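Local coordinates for protein Agap007691-pb (Anopheles gambiae, PDB 5C98) that is of unknown function but, as a serpin, probably inhibits serine proteases, at residues 44-55 with 78-89. Numbering follows the deposited sequence. Where two conformers were deposited one is given.
Sequences YHVRLALSMFYP and AIEQQQRLAQQL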
loop_
_atom_site.group_PDB
_atom_site.type_symbol
_atom_site.label_atom_id
_atom_site.label_comp_id
_atom_site.label_asym_id
_atom_site.label_seq_id
_atom_site.Cartn_x
_atom_site.Cartn_y
_atom_site.Cartn_z
ATOM N N TYR A 44 3.025 -3.095 4.373
ATOM C CA TYR A 44 4.314 -2.781 4.972
ATOM C C TYR A 44 4.260 -1.431 5.648
ATOM O O TYR A 44 4.761 -1.280 6.771
ATOM C CB TYR A 44 5.401 -2.799 3.897
ATOM C CG TYR A 44 6.848 -2.685 4.383
ATOM C CD1 TYR A 44 7.289 -3.412 5.479
ATOM C CD2 TYR A 44 7.764 -1.929 3.684
ATOM C CE1 TYR A 44 8.610 -3.361 5.883
ATOM C CE2 TYR A 44 9.097 -1.866 4.095
ATOM C CZ TYR A 44 9.486 -2.583 5.178
ATOM O OH TYR A 44 10.799 -2.557 5.594
ATOM N N HIS A 45 3.683 -0.411 4.984
ATOM C CA HIS A 45 3.611 0.880 5.649
ATOM C C HIS A 45 2.562 0.903 6.760
ATOM O O HIS A 45 2.715 1.657 7.729
ATOM C CB HIS A 45 3.435 2.006 4.670
ATOM C CG HIS A 45 3.791 3.322 5.257
ATOM N ND1 HIS A 45 2.886 4.345 5.403
ATOM C CD2 HIS A 45 4.967 3.775 5.732
ATOM C CE1 HIS A 45 3.495 5.379 5.965
ATOM N NE2 HIS A 45 4.757 5.053 6.184
ATOM N N VAL A 46 1.504 0.093 6.656
ATOM C CA VAL A 46 0.592 -0.084 7.789
ATOM C C VAL A 46 1.394 -0.505 9.017
ATOM O O VAL A 46 1.262 0.073 10.099
ATOM C CB VAL A 46 -0.525 -1.086 7.432
ATOM C CG1 VAL A 46 -1.275 -1.590 8.667
ATOM C CG2 VAL A 46 -1.497 -0.516 6.414
ATOM N N ARG A 47 2.238 -1.522 8.855
ATOM C CA ARG A 47 3.111 -2.001 9.931
ATOM C C ARG A 47 4.043 -0.898 10.417
ATOM O O ARG A 47 4.179 -0.670 11.633
ATOM C CB ARG A 47 3.880 -3.251 9.461
ATOM C CG ARG A 47 5.020 -3.672 10.386
ATOM C CD ARG A 47 6.342 -3.100 9.924
ATOM N NE ARG A 47 7.451 -3.582 10.753
ATOM C CZ ARG A 47 8.039 -4.763 10.583
ATOM N NH1 ARG A 47 7.647 -5.585 9.619
ATOM N NH2 ARG A 47 9.057 -5.110 11.370
ATOM N N LEU A 48 4.699 -0.203 9.493
ATOM C CA LEU A 48 5.690 0.778 9.920
ATOM C C LEU A 48 5.038 1.924 10.669
ATOM O O LEU A 48 5.573 2.405 11.690
ATOM C CB LEU A 48 6.486 1.304 8.728
ATOM C CG LEU A 48 7.438 0.263 8.155
ATOM C CD1 LEU A 48 7.980 0.764 6.841
ATOM C CD2 LEU A 48 8.611 -0.080 9.092
ATOM N N ALA A 49 3.909 2.403 10.162
ATOM C CA ALA A 49 3.258 3.535 10.803
ATOM C C ALA A 49 2.689 3.132 12.162
ATOM O O ALA A 49 2.893 3.819 13.166
ATOM C CB ALA A 49 2.172 4.118 9.905
ATOM N N LEU A 50 1.973 2.018 12.217
ATOM C CA LEU A 50 1.373 1.620 13.472
ATOM C C LEU A 50 2.435 1.287 14.515
ATOM O O LEU A 50 2.210 1.486 15.715
ATOM C CB LEU A 50 0.411 0.462 13.192
ATOM C CG LEU A 50 -0.602 0.075 14.249
ATOM C CD1 LEU A 50 -1.361 1.288 14.778
ATOM C CD2 LEU A 50 -1.555 -0.958 13.673
ATOM N N SER A 51 3.581 0.792 14.083
ATOM C CA SER A 51 4.663 0.422 14.988
ATOM C C SER A 51 5.146 1.597 15.822
ATOM O O SER A 51 5.751 1.393 16.883
ATOM C CB SER A 51 5.857 -0.105 14.182
ATOM O OG SER A 51 5.682 -1.447 13.804
ATOM N N MET A 52 4.954 2.832 15.340
ATOM C CA MET A 52 5.360 4.004 16.123
ATOM C C MET A 52 4.662 4.023 17.470
ATOM O O MET A 52 5.191 4.579 18.431
ATOM C CB MET A 52 5.051 5.298 15.359
ATOM C CG MET A 52 5.722 5.409 14.012
ATOM S SD MET A 52 5.622 7.066 13.312
ATOM C CE MET A 52 3.855 7.176 13.004
ATOM N N PHE A 53 3.470 3.437 17.559
ATOM C CA PHE A 53 2.753 3.421 18.828
ATOM C C PHE A 53 3.153 2.260 19.730
ATOM O O PHE A 53 2.752 2.235 20.893
ATOM C CB PHE A 53 1.252 3.378 18.532
ATOM C CG PHE A 53 0.769 4.601 17.838
ATOM C CD1 PHE A 53 0.366 5.693 18.572
ATOM C CD2 PHE A 53 0.802 4.699 16.450
ATOM C CE1 PHE A 53 -0.061 6.850 17.942
ATOM C CE2 PHE A 53 0.390 5.870 15.813
ATOM C CZ PHE A 53 -0.041 6.937 16.567
ATOM N N TYR A 54 3.926 1.294 19.233
ATOM C CA TYR A 54 4.292 0.142 20.051
ATOM C C TYR A 54 4.964 0.511 21.355
ATOM O O TYR A 54 4.611 -0.083 22.383
ATOM C CB TYR A 54 5.192 -0.760 19.208
ATOM C CG TYR A 54 5.742 -2.009 19.851
ATOM C CD1 TYR A 54 4.891 -3.041 20.235
ATOM C CD2 TYR A 54 7.104 -2.207 19.959
ATOM C CE1 TYR A 54 5.381 -4.198 20.754
ATOM C CE2 TYR A 54 7.612 -3.358 20.487
ATOM C CZ TYR A 54 6.747 -4.360 20.875
ATOM O OH TYR A 54 7.237 -5.538 21.392
ATOM N N PRO A 55 5.895 1.464 21.402
ATOM C CA PRO A 55 6.504 1.813 22.696
ATOM C C PRO A 55 5.530 2.431 23.687
ATOM O O PRO A 55 5.841 2.469 24.884
ATOM C CB PRO A 55 7.614 2.805 22.310
ATOM C CG PRO A 55 7.789 2.651 20.842
ATOM C CD PRO A 55 6.494 2.227 20.296
ATOM N N ALA A 78 12.941 -2.308 18.775
ATOM C CA ALA A 78 11.818 -2.103 17.863
ATOM C C ALA A 78 11.799 -0.681 17.328
ATOM O O ALA A 78 11.497 -0.458 16.147
ATOM C CB ALA A 78 10.516 -2.422 18.587
ATOM N N ILE A 79 12.105 0.297 18.184
ATOM C CA ILE A 79 12.153 1.687 17.728
ATOM C C ILE A 79 13.241 1.840 16.678
ATOM O O ILE A 79 13.020 2.416 15.609
ATOM C CB ILE A 79 12.379 2.625 18.931
ATOM C CG1 ILE A 79 11.119 2.672 19.794
ATOM C CG2 ILE A 79 12.762 4.030 18.473
ATOM C CD1 ILE A 79 11.354 3.299 21.157
ATOM N N GLU A 80 14.446 1.346 16.982
ATOM C CA GLU A 80 15.546 1.462 16.026
ATOM C C GLU A 80 15.219 0.748 14.720
ATOM O O GLU A 80 15.567 1.233 13.631
ATOM C CB GLU A 80 16.827 0.898 16.632
ATOM C CG GLU A 80 17.370 1.749 17.779
ATOM C CD GLU A 80 18.802 1.403 18.174
ATOM O OE1 GLU A 80 19.283 0.307 17.819
ATOM O OE2 GLU A 80 19.447 2.240 18.837
ATOM N N GLN A 81 14.561 -0.407 14.808
ATOM C CA GLN A 81 14.174 -1.138 13.604
ATOM C C GLN A 81 13.177 -0.325 12.778
ATOM O O GLN A 81 13.306 -0.213 11.553
ATOM C CB GLN A 81 13.591 -2.497 13.995
ATOM C CG GLN A 81 13.022 -3.330 12.837
ATOM C CD GLN A 81 12.188 -4.524 13.316
ATOM O OE1 GLN A 81 10.990 -4.416 13.532
ATOM N NE2 GLN A 81 12.843 -5.656 13.507
ATOM N N GLN A 82 12.167 0.242 13.428
ATOM C CA GLN A 82 11.190 1.032 12.693
ATOM C C GLN A 82 11.892 2.166 11.959
ATOM O O GLN A 82 11.618 2.415 10.783
ATOM C CB GLN A 82 10.132 1.577 13.651
ATOM C CG GLN A 82 8.897 2.157 12.978
ATOM C CD GLN A 82 9.085 3.553 12.425
ATOM O OE1 GLN A 82 10.063 4.238 12.716
ATOM N NE2 GLN A 82 8.124 3.994 11.660
ATOM N N GLN A 83 12.825 2.831 12.634
ATOM C CA GLN A 83 13.497 3.985 12.042
ATOM C C GLN A 83 14.268 3.572 10.800
ATOM O O GLN A 83 14.242 4.258 9.779
ATOM C CB GLN A 83 14.452 4.614 13.061
ATOM C CG GLN A 83 13.770 5.374 14.169
ATOM C CD GLN A 83 14.754 5.897 15.189
ATOM O OE1 GLN A 83 15.399 5.130 15.903
ATOM N NE2 GLN A 83 14.918 7.206 15.217
ATOM N N ARG A 84 15.017 2.481 10.902
ATOM C CA ARG A 84 15.825 2.009 9.787
ATOM C C ARG A 84 14.940 1.605 8.615
ATOM O O ARG A 84 15.214 1.954 7.458
ATOM C CB ARG A 84 16.674 0.831 10.282
ATOM C CG ARG A 84 17.642 0.260 9.274
ATOM C CD ARG A 84 18.541 -0.802 9.932
ATOM N NE ARG A 84 17.777 -1.912 10.494
ATOM C CZ ARG A 84 17.294 -2.927 9.784
ATOM N NH1 ARG A 84 17.486 -2.973 8.473
ATOM N NH2 ARG A 84 16.616 -3.900 10.382
ATOM N N LEU A 85 13.877 0.860 8.894
ATOM C CA LEU A 85 13.023 0.375 7.815
ATOM C C LEU A 85 12.260 1.508 7.154
ATOM O O LEU A 85 12.095 1.511 5.926
ATOM C CB LEU A 85 12.057 -0.670 8.348
ATOM C CG LEU A 85 12.720 -1.959 8.852
ATOM C CD1 LEU A 85 11.632 -2.895 9.336
ATOM C CD2 LEU A 85 13.559 -2.653 7.801
ATOM N N ALA A 86 11.781 2.472 7.942
ATOM C CA ALA A 86 11.033 3.581 7.367
ATOM C C ALA A 86 11.920 4.461 6.503
ATOM O O ALA A 86 11.480 4.970 5.470
ATOM C CB ALA A 86 10.383 4.403 8.466
ATOM N N GLN A 87 13.174 4.650 6.911
ATOM C CA GLN A 87 14.079 5.481 6.128
ATOM C C GLN A 87 14.438 4.809 4.813
ATOM O O GLN A 87 14.599 5.484 3.795
ATOM C CB GLN A 87 15.341 5.777 6.947
ATOM C CG GLN A 87 16.347 6.677 6.239
ATOM C CD GLN A 87 17.539 7.035 7.110
ATOM O OE1 GLN A 87 17.381 7.462 8.253
ATOM N NE2 GLN A 87 18.739 6.865 6.567
ATOM N N GLN A 88 14.554 3.484 4.815
ATOM C CA GLN A 88 14.841 2.749 3.589
ATOM C C GLN A 88 13.657 2.787 2.623
ATOM O O GLN A 88 13.850 2.873 1.407
ATOM C CB GLN A 88 15.210 1.312 3.969
ATOM C CG GLN A 88 15.267 0.307 2.845
ATOM C CD GLN A 88 15.734 -1.062 3.329
ATOM O OE1 GLN A 88 16.824 -1.510 2.976
ATOM N NE2 GLN A 88 14.915 -1.727 4.152
ATOM N N LEU A 89 12.431 2.755 3.148
ATOM C CA LEU A 89 11.232 2.690 2.312
ATOM C C LEU A 89 10.973 4.013 1.619
ATOM O O LEU A 89 10.758 4.059 0.406
ATOM C CB LEU A 89 10.021 2.333 3.171
ATOM C CG LEU A 89 8.699 2.299 2.384
ATOM C CD1 LEU A 89 8.766 1.323 1.217
ATOM C CD2 LEU A 89 7.551 1.980 3.291
HETATM O O HOH W 1 12.342 -0.769 4.358
#
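Leu48 is the main bump here: its isobutyl group drops as a knob into the hollow formed by Gln82, Leu85, Ala86 and Leu89. CD2 presses on Leu85 CB at 3.6 Å, while CD1 turns to Leu89 CD2 and sits over the centre of the Tyr44 ring. Leu89 CD2 slips between Leu48, Tyr44 and His45. Beside the knob, Gln82 bends at chi2 (-79°), which turns its amide toward the carbonyl of Leu48; NE2 gives a fairly straight bond (159°) to Leu48 O at 3.0 Å, arriving from above the carbonyl plane, and rests against Met52 CG. On the other flank, Arg47 NH2 gives Gln81 OE1 a bent hydrogen bond (3.0 Å) in the guanidinium plane, with Leu85 CD1 over one face. Tyr44 OH lies against Leu85 and shares a water with Leu85 O and Gln88 NE2. In the 3-10 turn 54-55, Tyr54 CE2 meets Ala78 CB, and Pro55 CG packs tightly on Ile79 CG1 (3.5 Å). The helices cross at -137° behind the central serpin sheet: 78-89 covers one side of 44-51, strand 169-177 an adjacent one, where His45 ND1 is hydrogen-bonded to Ser173 OG, while Val46 and Leu50 face helices 15-32 and 59-69.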